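Local coordinates for protein shikimate 5-dehydrogenase (PDB 2D5C) that catalyses the reversible NADPH-linked reduction of 3-dehydroshikimate to shikimate, a step on the chorismate pathway to the aromatic amino acids, at residues H13-A18 / V206-W211; G236-R241 / G245-P250. One frame throughout, in Å; residues are numbered along the deposited sequence.

Contact 1 (H13-A18 / V206-W211). With SKM ((3R,4S,5R)-3,4,5-trihydroxycyclohex-1-ene-1-carboxylic acid), chain E.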
ATOM      1  N   HIS A  13      24.458   8.366  -8.257  1.00 42.03           N
ATOM      2  CA  HIS A  13      25.374   7.586  -7.430  1.00 42.74           C
ATOM      3  C   HIS A  13      24.694   6.742  -6.348  1.00 42.78           C
ATOM      4  O   HIS A  13      25.369   6.132  -5.514  1.00 36.89           O
ATOM      5  CB  HIS A  13      26.384   8.515  -6.753  1.00 49.57           C
ATOM      6  CG  HIS A  13      27.602   8.795  -7.579  1.00 61.02           C
ATOM      7  ND1 HIS A  13      27.537   9.261  -8.875  1.00 62.00           N
ATOM      8  CD2 HIS A  13      28.919   8.681  -7.285  1.00 61.75           C
ATOM      9  CE1 HIS A  13      28.762   9.420  -9.344  1.00 62.91           C
ATOM     10  NE2 HIS A  13      29.619   9.075  -8.400  1.00 63.82           N
ATOM     11  N   SER A  14      23.365   6.697  -6.346  1.00 36.26           N
ATOM     12  CA  SER A  14      22.670   5.920  -5.325  1.00 39.02           C
ATOM     13  C   SER A  14      23.005   4.432  -5.374  1.00 34.18           C
ATOM     14  O   SER A  14      23.198   3.867  -6.445  1.00 34.65           O
ATOM     15  CB  SER A  14      21.157   6.094  -5.459  1.00 42.94           C
ATOM     16  OG  SER A  14      20.484   5.207  -4.584  1.00 38.93           O
ATOM     17  N   LEU A  15      23.087   3.813  -4.199  1.00 30.10           N
ATOM     18  CA  LEU A  15      23.355   2.384  -4.086  1.00 31.06           C
ATOM     19  C   LEU A  15      22.047   1.580  -3.975  1.00 32.34           C
ATOM     20  O   LEU A  15      22.060   0.346  -3.876  1.00 28.05           O
ATOM     21  CB  LEU A  15      24.222   2.094  -2.859  1.00 32.07           C
ATOM     22  CG  LEU A  15      25.675   2.581  -2.885  1.00 38.80           C
ATOM     23  CD1 LEU A  15      26.401   2.094  -1.634  1.00 42.84           C
ATOM     24  CD2 LEU A  15      26.375   2.059  -4.130  1.00 42.24           C
ATOM     25  N   SER A  16      20.915   2.276  -3.977  1.00 33.99           N
ATOM     26  CA  SER A  16      19.633   1.590  -3.880  1.00 31.30           C
ATOM     27  C   SER A  16      19.356   0.675  -5.061  1.00 32.71           C
ATOM     28  O   SER A  16      18.864  -0.439  -4.883  1.00 30.55           O
ATOM     29  CB  SER A  16      18.499   2.603  -3.727  1.00 30.79           C
ATOM     30  OG  SER A  16      18.553   3.160  -2.431  1.00 30.83           O
ATOM     31  N   PRO A  17      19.664   1.126  -6.287  1.00 30.77           N
ATOM     32  CA  PRO A  17      19.399   0.241  -7.422  1.00 32.51           C
ATOM     33  C   PRO A  17      20.069  -1.118  -7.233  1.00 28.56           C
ATOM     34  O   PRO A  17      19.463  -2.154  -7.500  1.00 29.48           O
ATOM     35  CB  PRO A  17      19.961   1.020  -8.603  1.00 31.06           C
ATOM     36  CG  PRO A  17      19.697   2.445  -8.205  1.00 35.64           C
ATOM     37  CD  PRO A  17      20.113   2.453  -6.749  1.00 31.54           C
ATOM     38  N   ALA A  18      21.316  -1.111  -6.767  1.00 33.06           N
ATOM     39  CA  ALA A  18      22.054  -2.355  -6.541  1.00 31.66           C
ATOM     40  C   ALA A  18      21.439  -3.195  -5.421  1.00 32.58           C
ATOM     41  O   ALA A  18      21.332  -4.417  -5.524  1.00 29.26           O
ATOM     42  CB  ALA A  18      23.519  -2.044  -6.221  1.00 32.66           C
ATOM     43  N   VAL A 206      26.425   9.262   6.471  1.00 22.40           N
ATOM     44  CA  VAL A 206      27.153   9.520   5.228  1.00 22.04           C
ATOM     45  C   VAL A 206      27.969   8.265   4.941  1.00 26.39           C
ATOM     46  O   VAL A 206      28.692   7.775   5.825  1.00 24.78           O
ATOM     47  CB  VAL A 206      28.140  10.710   5.364  1.00 25.41           C
ATOM     48  CG1 VAL A 206      29.071  10.775   4.134  1.00 25.84           C
ATOM     49  CG2 VAL A 206      27.371  12.017   5.507  1.00 23.87           C
ATOM     50  N   TYR A 207      27.843   7.734   3.726  1.00 26.29           N
ATOM     51  CA  TYR A 207      28.596   6.540   3.347  1.00 27.70           C
ATOM     52  C   TYR A 207      29.433   6.744   2.075  1.00 28.19           C
ATOM     53  O   TYR A 207      29.872   5.783   1.449  1.00 31.54           O
ATOM     54  CB  TYR A 207      27.664   5.327   3.209  1.00 26.74           C
ATOM     55  CG  TYR A 207      26.511   5.521   2.255  1.00 30.20           C
ATOM     56  CD1 TYR A 207      26.708   5.497   0.877  1.00 32.39           C
ATOM     57  CD2 TYR A 207      25.223   5.755   2.735  1.00 30.87           C
ATOM     58  CE1 TYR A 207      25.649   5.706  -0.005  1.00 39.58           C
ATOM     59  CE2 TYR A 207      24.161   5.965   1.867  1.00 31.66           C
ATOM     60  CZ  TYR A 207      24.379   5.940   0.502  1.00 42.83           C
ATOM     61  OH  TYR A 207      23.325   6.153  -0.354  1.00 51.40           O
ATOM     62  N   ARG A 208      29.642   8.006   1.710  1.00 31.02           N
ATOM     63  CA  ARG A 208      30.483   8.379   0.569  1.00 28.44           C
ATOM     64  C   ARG A 208      31.368   9.532   1.010  1.00 30.88           C
ATOM     65  O   ARG A 208      30.930  10.684   1.046  1.00 29.70           O
ATOM     66  CB  ARG A 208      29.640   8.828  -0.632  1.00 37.07           C
ATOM     67  CG  ARG A 208      29.080   7.697  -1.479  1.00 41.00           C
ATOM     68  CD  ARG A 208      28.493   8.244  -2.781  1.00 52.61           C
ATOM     69  NE  ARG A 208      28.056   7.186  -3.689  1.00 59.38           N
ATOM     70  CZ  ARG A 208      28.874   6.337  -4.306  1.00 63.54           C
ATOM     71  NH1 ARG A 208      30.185   6.420  -4.120  1.00 64.53           N
ATOM     72  NH2 ARG A 208      28.380   5.400  -5.107  1.00 61.20           N
ATOM     73  N   PRO A 209      32.632   9.248   1.364  1.00 24.41           N
ATOM     74  CA  PRO A 209      33.321   7.955   1.401  1.00 28.72           C
ATOM     75  C   PRO A 209      32.753   7.043   2.493  1.00 32.66           C
ATOM     76  O   PRO A 209      32.081   7.523   3.406  1.00 30.86           O
ATOM     77  CB  PRO A 209      34.757   8.358   1.690  1.00 28.19           C
ATOM     78  CG  PRO A 209      34.578   9.537   2.599  1.00 30.23           C
ATOM     79  CD  PRO A 209      33.494  10.317   1.899  1.00 29.34           C
ATOM     80  N   LEU A 210      33.023   5.741   2.409  1.00 25.70           N
ATOM     81  CA  LEU A 210      32.519   4.809   3.422  1.00 26.91           C
ATOM     82  C   LEU A 210      33.112   5.146   4.790  1.00 25.26           C
ATOM     83  O   LEU A 210      32.387   5.289   5.779  1.00 24.93           O
ATOM     84  CB  LEU A 210      32.858   3.359   3.052  1.00 25.18           C
ATOM     85  CG  LEU A 210      32.368   2.275   4.018  1.00 29.91           C
ATOM     86  CD1 LEU A 210      30.832   2.297   4.091  1.00 28.16           C
ATOM     87  CD2 LEU A 210      32.855   0.898   3.555  1.00 27.79           C
ATOM     88  N   TRP A 211      34.435   5.257   4.851  1.00 26.03           N
ATOM     89  CA  TRP A 211      35.099   5.606   6.096  1.00 22.63           C
ATOM     90  C   TRP A 211      35.413   7.085   6.098  1.00 28.20           C
ATOM     91  O   TRP A 211      36.491   7.517   5.704  1.00 25.18           O
ATOM     92  CB  TRP A 211      36.360   4.763   6.285  1.00 28.01           C
ATOM     93  CG  TRP A 211      35.987   3.359   6.609  1.00 26.01           C
ATOM     94  CD1 TRP A 211      35.936   2.301   5.748  1.00 30.72           C
ATOM     95  CD2 TRP A 211      35.466   2.885   7.861  1.00 27.72           C
ATOM     96  NE1 TRP A 211      35.409   1.200   6.385  1.00 30.76           N
ATOM     97  CE2 TRP A 211      35.114   1.532   7.682  1.00 27.97           C
ATOM     98  CE3 TRP A 211      35.261   3.478   9.113  1.00 31.13           C
ATOM     99  CZ2 TRP A 211      34.567   0.754   8.713  1.00 31.81           C
ATOM    100  CZ3 TRP A 211      34.715   2.705  10.141  1.00 32.68           C
ATOM    101  CH2 TRP A 211      34.376   1.357   9.930  1.00 32.08           C
TER
HETATM  102  O12 SKM E 301      16.003   7.131   2.949  1.00 33.18           O
HETATM  103  C8  SKM E 301      16.953   6.655   1.984  1.00 35.91           C
HETATM  104  C6  SKM E 301      16.276   6.572   0.588  1.00 34.81           C
HETATM  105  O7  SKM E 301      15.161   5.686   0.665  1.00 29.00           O
HETATM  106  C5  SKM E 301      17.267   6.055  -0.486  1.00 34.69           C
HETATM  107  C4  SKM E 301      18.683   6.604  -0.311  1.00 42.15           C
HETATM  108  C1  SKM E 301      19.659   6.358  -1.405  1.00 44.77           C
HETATM  109  O2  SKM E 301      19.272   5.678  -2.502  1.00 36.55           O
HETATM  110  O3  SKM E 301      20.808   6.769  -1.323  1.00 46.76           O
HETATM  111  C10 SKM E 301      19.084   7.287   0.765  1.00 38.77           C
HETATM  112  C9  SKM E 301      18.183   7.611   1.939  1.00 39.36           C
HETATM  113  O11 SKM E 301      17.730   8.968   1.805  1.00 40.58           O
HETATM  114  O   HOH W   1      25.116   7.565  -2.652  1.00 39.77           O

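Contact 2 (G236-R241 / G245-P250). With SO4 (sulfate ion), chain F.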
ATOM      1  N   GLY A 236      16.008   0.164   3.379  1.00 21.31           N
ATOM      2  CA  GLY A 236      15.635  -0.345   2.070  1.00 22.07           C
ATOM      3  C   GLY A 236      14.824  -1.630   2.168  1.00 20.78           C
ATOM      4  O   GLY A 236      13.800  -1.768   1.490  1.00 24.44           O
ATOM      5  N   ALA A 237      15.265  -2.579   2.989  1.00 21.63           N
ATOM      6  CA  ALA A 237      14.540  -3.841   3.146  1.00 18.81           C
ATOM      7  C   ALA A 237      13.139  -3.570   3.677  1.00 23.66           C
ATOM      8  O   ALA A 237      12.159  -4.183   3.244  1.00 20.31           O
ATOM      9  CB  ALA A 237      15.277  -4.771   4.109  1.00 22.57           C
ATOM     10  N   LEU A 238      13.051  -2.643   4.624  1.00 20.79           N
ATOM     11  CA  LEU A 238      11.751  -2.300   5.194  1.00 21.27           C
ATOM     12  C   LEU A 238      10.845  -1.661   4.158  1.00 19.23           C
ATOM     13  O   LEU A 238       9.630  -1.886   4.170  1.00 22.76           O
ATOM     14  CB  LEU A 238      11.918  -1.358   6.387  1.00 18.27           C
ATOM     15  CG  LEU A 238      12.582  -1.978   7.613  1.00 22.45           C
ATOM     16  CD1 LEU A 238      12.762  -0.907   8.675  1.00 26.34           C
ATOM     17  CD2 LEU A 238      11.748  -3.123   8.146  1.00 20.19           C
ATOM     18  N   ALA A 239      11.413  -0.864   3.263  1.00 19.31           N
ATOM     19  CA  ALA A 239      10.595  -0.223   2.233  1.00 17.81           C
ATOM     20  C   ALA A 239      10.083  -1.289   1.268  1.00 20.50           C
ATOM     21  O   ALA A 239       8.935  -1.247   0.818  1.00 19.91           O
ATOM     22  CB  ALA A 239      11.411   0.824   1.464  1.00 20.03           C
ATOM     23  N   PHE A 240      10.947  -2.247   0.942  1.00 20.49           N
ATOM     24  CA  PHE A 240      10.554  -3.322   0.035  1.00 22.26           C
ATOM     25  C   PHE A 240       9.388  -4.126   0.619  1.00 25.14           C
ATOM     26  O   PHE A 240       8.480  -4.537  -0.113  1.00 23.39           O
ATOM     27  CB  PHE A 240      11.744  -4.252  -0.238  1.00 24.07           C
ATOM     28  CG  PHE A 240      11.564  -5.106  -1.457  1.00 21.06           C
ATOM     29  CD1 PHE A 240      12.115  -4.726  -2.675  1.00 22.11           C
ATOM     30  CD2 PHE A 240      10.812  -6.278  -1.385  1.00 21.85           C
ATOM     31  CE1 PHE A 240      11.921  -5.509  -3.824  1.00 29.44           C
ATOM     32  CE2 PHE A 240      10.610  -7.063  -2.513  1.00 24.79           C
ATOM     33  CZ  PHE A 240      11.165  -6.680  -3.737  1.00 30.83           C
ATOM     34  N   ARG A 241       9.412  -4.360   1.929  1.00 21.71           N
ATOM     35  CA  ARG A 241       8.332  -5.093   2.559  1.00 19.97           C
ATOM     36  C   ARG A 241       7.069  -4.244   2.513  1.00 22.32           C
ATOM     37  O   ARG A 241       5.982  -4.774   2.335  1.00 21.35           O
ATOM     38  CB  ARG A 241       8.671  -5.467   4.010  1.00 20.65           C
ATOM     39  CG  ARG A 241       7.622  -6.363   4.652  1.00 26.73           C
ATOM     40  CD  ARG A 241       8.020  -6.761   6.057  1.00 30.11           C
ATOM     41  NE  ARG A 241       8.183  -5.595   6.916  1.00 40.08           N
ATOM     42  CZ  ARG A 241       8.671  -5.635   8.152  1.00 45.15           C
ATOM     43  NH1 ARG A 241       9.054  -6.791   8.686  1.00 41.15           N
ATOM     44  NH2 ARG A 241       8.771  -4.514   8.857  1.00 44.23           N
ATOM     45  N   GLY A 245       5.066  -6.795   0.829  1.00 21.73           N
ATOM     46  CA  GLY A 245       4.651  -7.682   1.893  1.00 24.37           C
ATOM     47  C   GLY A 245       5.754  -8.703   2.147  1.00 22.85           C
ATOM     48  O   GLY A 245       5.626  -9.572   3.002  1.00 26.41           O
ATOM     49  N   LEU A 246       6.851  -8.590   1.402  1.00 23.36           N
ATOM     50  CA  LEU A 246       7.980  -9.516   1.547  1.00 25.02           C
ATOM     51  C   LEU A 246       9.221  -8.793   2.057  1.00 23.50           C
ATOM     52  O   LEU A 246       9.520  -7.694   1.609  1.00 24.42           O
ATOM     53  CB  LEU A 246       8.300 -10.166   0.195  1.00 27.72           C
ATOM     54  CG  LEU A 246       7.212 -11.061  -0.411  1.00 30.04           C
ATOM     55  CD1 LEU A 246       7.594 -11.453  -1.824  1.00 36.13           C
ATOM     56  CD2 LEU A 246       7.024 -12.284   0.460  1.00 33.75           C
ATOM     57  N   LEU A 247       9.945  -9.419   2.985  1.00 23.27           N
ATOM     58  CA  LEU A 247      11.163  -8.811   3.518  1.00 25.50           C
ATOM     59  C   LEU A 247      12.433  -9.436   2.924  1.00 25.72           C
ATOM     60  O   LEU A 247      12.752 -10.591   3.202  1.00 28.84           O
ATOM     61  CB  LEU A 247      11.202  -8.949   5.048  1.00 27.83           C
ATOM     62  CG  LEU A 247      12.358  -8.253   5.793  1.00 27.36           C
ATOM     63  CD1 LEU A 247      12.235  -6.739   5.685  1.00 26.58           C
ATOM     64  CD2 LEU A 247      12.327  -8.660   7.260  1.00 32.73           C
ATOM     65  N   PRO A 248      13.155  -8.691   2.076  1.00 27.03           N
ATOM     66  CA  PRO A 248      14.384  -9.245   1.498  1.00 25.96           C
ATOM     67  C   PRO A 248      15.436  -9.275   2.615  1.00 29.93           C
ATOM     68  O   PRO A 248      15.303  -8.556   3.614  1.00 28.22           O
ATOM     69  CB  PRO A 248      14.715  -8.253   0.385  1.00 28.07           C
ATOM     70  CG  PRO A 248      14.182  -6.945   0.932  1.00 25.91           C
ATOM     71  CD  PRO A 248      12.858  -7.358   1.522  1.00 25.18           C
ATOM     72  N   ASP A 249      16.475 -10.095   2.463  1.00 29.02           N
ATOM     73  CA  ASP A 249      17.510 -10.192   3.498  1.00 29.68           C
ATOM     74  C   ASP A 249      18.318  -8.904   3.598  1.00 25.02           C
ATOM     75  O   ASP A 249      19.005  -8.524   2.652  1.00 24.27           O
ATOM     76  CB  ASP A 249      18.467 -11.350   3.212  1.00 38.31           C
ATOM     77  CG  ASP A 249      19.421 -11.594   4.362  1.00 40.32           C
ATOM     78  OD1 ASP A 249      19.077 -12.384   5.266  1.00 47.30           O
ATOM     79  OD2 ASP A 249      20.497 -10.972   4.380  1.00 42.25           O
ATOM     80  N   PRO A 250      18.246  -8.211   4.754  1.00 23.36           N
ATOM     81  CA  PRO A 250      18.973  -6.954   4.963  1.00 28.70           C
ATOM     82  C   PRO A 250      20.486  -7.066   4.791  1.00 25.16           C
ATOM     83  O   PRO A 250      21.115  -6.193   4.198  1.00 27.55           O
ATOM     84  CB  PRO A 250      18.573  -6.555   6.386  1.00 28.30           C
ATOM     85  CG  PRO A 250      17.193  -7.153   6.521  1.00 30.13           C
ATOM     86  CD  PRO A 250      17.390  -8.516   5.913  1.00 29.82           C
TER
HETATM   87  S   SO4 F1402       4.980  -3.753   7.380  1.00 70.49           S
HETATM   88  O1  SO4 F1402       5.958  -3.562   6.101  1.00 67.85           O
HETATM   89  O2  SO4 F1402       3.659  -3.433   6.876  1.00 66.89           O
HETATM   90  O3  SO4 F1402       5.072  -4.973   7.837  1.00 72.43           O
HETATM   91  O4  SO4 F1402       5.412  -2.716   8.283  1.00 70.23           O

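Contact 1 (H13-A18 / V206-W211)
Polar, and built beside bound shikimate, this contact spans the cleft between the substrate-binding domain, where 13-18 leads into helix 16-26, and the nucleotide-binding domain, where 206-211 follows strand 201-204. His13 and Arg208 make the direct polar link: Arg208 NH2 donates to His13 O at 3.1 Å, on a lone pair in the carbonyl plane, with a weak second bond from NE. The extended Arg208 chain lays one guanidinium face against His13 CD2, 3.8 Å from CZ, the His13 ring and guanidinium planes 71° apart. Cut back to an alanine, Arg208 would probably leave His13 O without its guanidinium donors and the water held through NE less firmly placed. That water also donates to His13 O and meets Tyr207 OH weakly. Leu15 CD1 lies 4.0 Å from Tyr207 CE1. Shikimate lies against both segments: Ser14 OG, very short at 2.5 Å, and Ser16 OG donate to carboxylate O2, while Tyr207 OH lies 2.8 Å from shikimate O3, at the tyrosine ring edge near its plane. Ser14 OG, anti to its N (chi1 172°), also accepts a capping bond from Ser16 N. Around the contact, Leu15 packs on helices 229-244 and 250-260, Tyr207 on the former and Ser16 on strand 31-37.

Contact 2 (G236-R241 / G245-P250)
Ala237 begins the packing of helix 229-244 against the chain that returns along it after Gly245, a tight turn between two helices of the C-terminal domain, with Asp249 at the N-cap of helix 250-260. Its CB meets Pro250 CG at 3.9 Å and lies at similar range from Pro248 CG and Leu247 CD1, so Leu247, Pro248 and Pro250 all converge on one methyl. Leu238 CD2 comes within 4.4 Å of Leu247 CD1. Phe240 points its CB toward the returning chain, and with CG anti to the backbone N (chi1 -162°) its CD2 reaches Pro248 CD at 3.7 Å, while Leu246 O sits in the ring plane at its edge. Arg241 O accepts from Gly245 N at 2.7 Å, and Arg241 CA makes a CA-H...O contact of 3.0 Å with Leu246 O. Gly245, with positive phi (92°), ends the helix; a CB there would be jammed against the preceding carbonyl oxygen. The Arg241 chain bends at chi3 (60°), and its guanidinium lies between Leu247 CD1 over one face and sulfate O3 over the other, while NE donates to sulfate O1 at 3.1 Å. This sulfate, probably from the crystallisation liquor, also binds Glu91 N of the second subunit. Around the turn, Phe240 and Pro248 pack on helix 16-26, Ala237 and Pro248 on Met253 of helix 250-260, and Leu246 on Leu29 of the second subunit.

Both segments of contact 1 come earlier in the sequence than those of contact 2; the centres are 18 Å apart and the nearest atoms about 6 Å. Contact 1 crosses between the domains at shikimate, whereas contact 2 is local to the turn joining helices 229-244 and 250-260. The same helices connect them: Leu15 of contact 1 packs on both, and helix 16-26, which begins in contact 1, carries the His20 and Ala23 that meet Phe240 of contact 2. His20 also bonds to Ser16 O and Gly236 O. Thus the C-terminal helices pack beside the substrate-binding domain, and Gln235, immediately before contact 2, reaches shikimate itself.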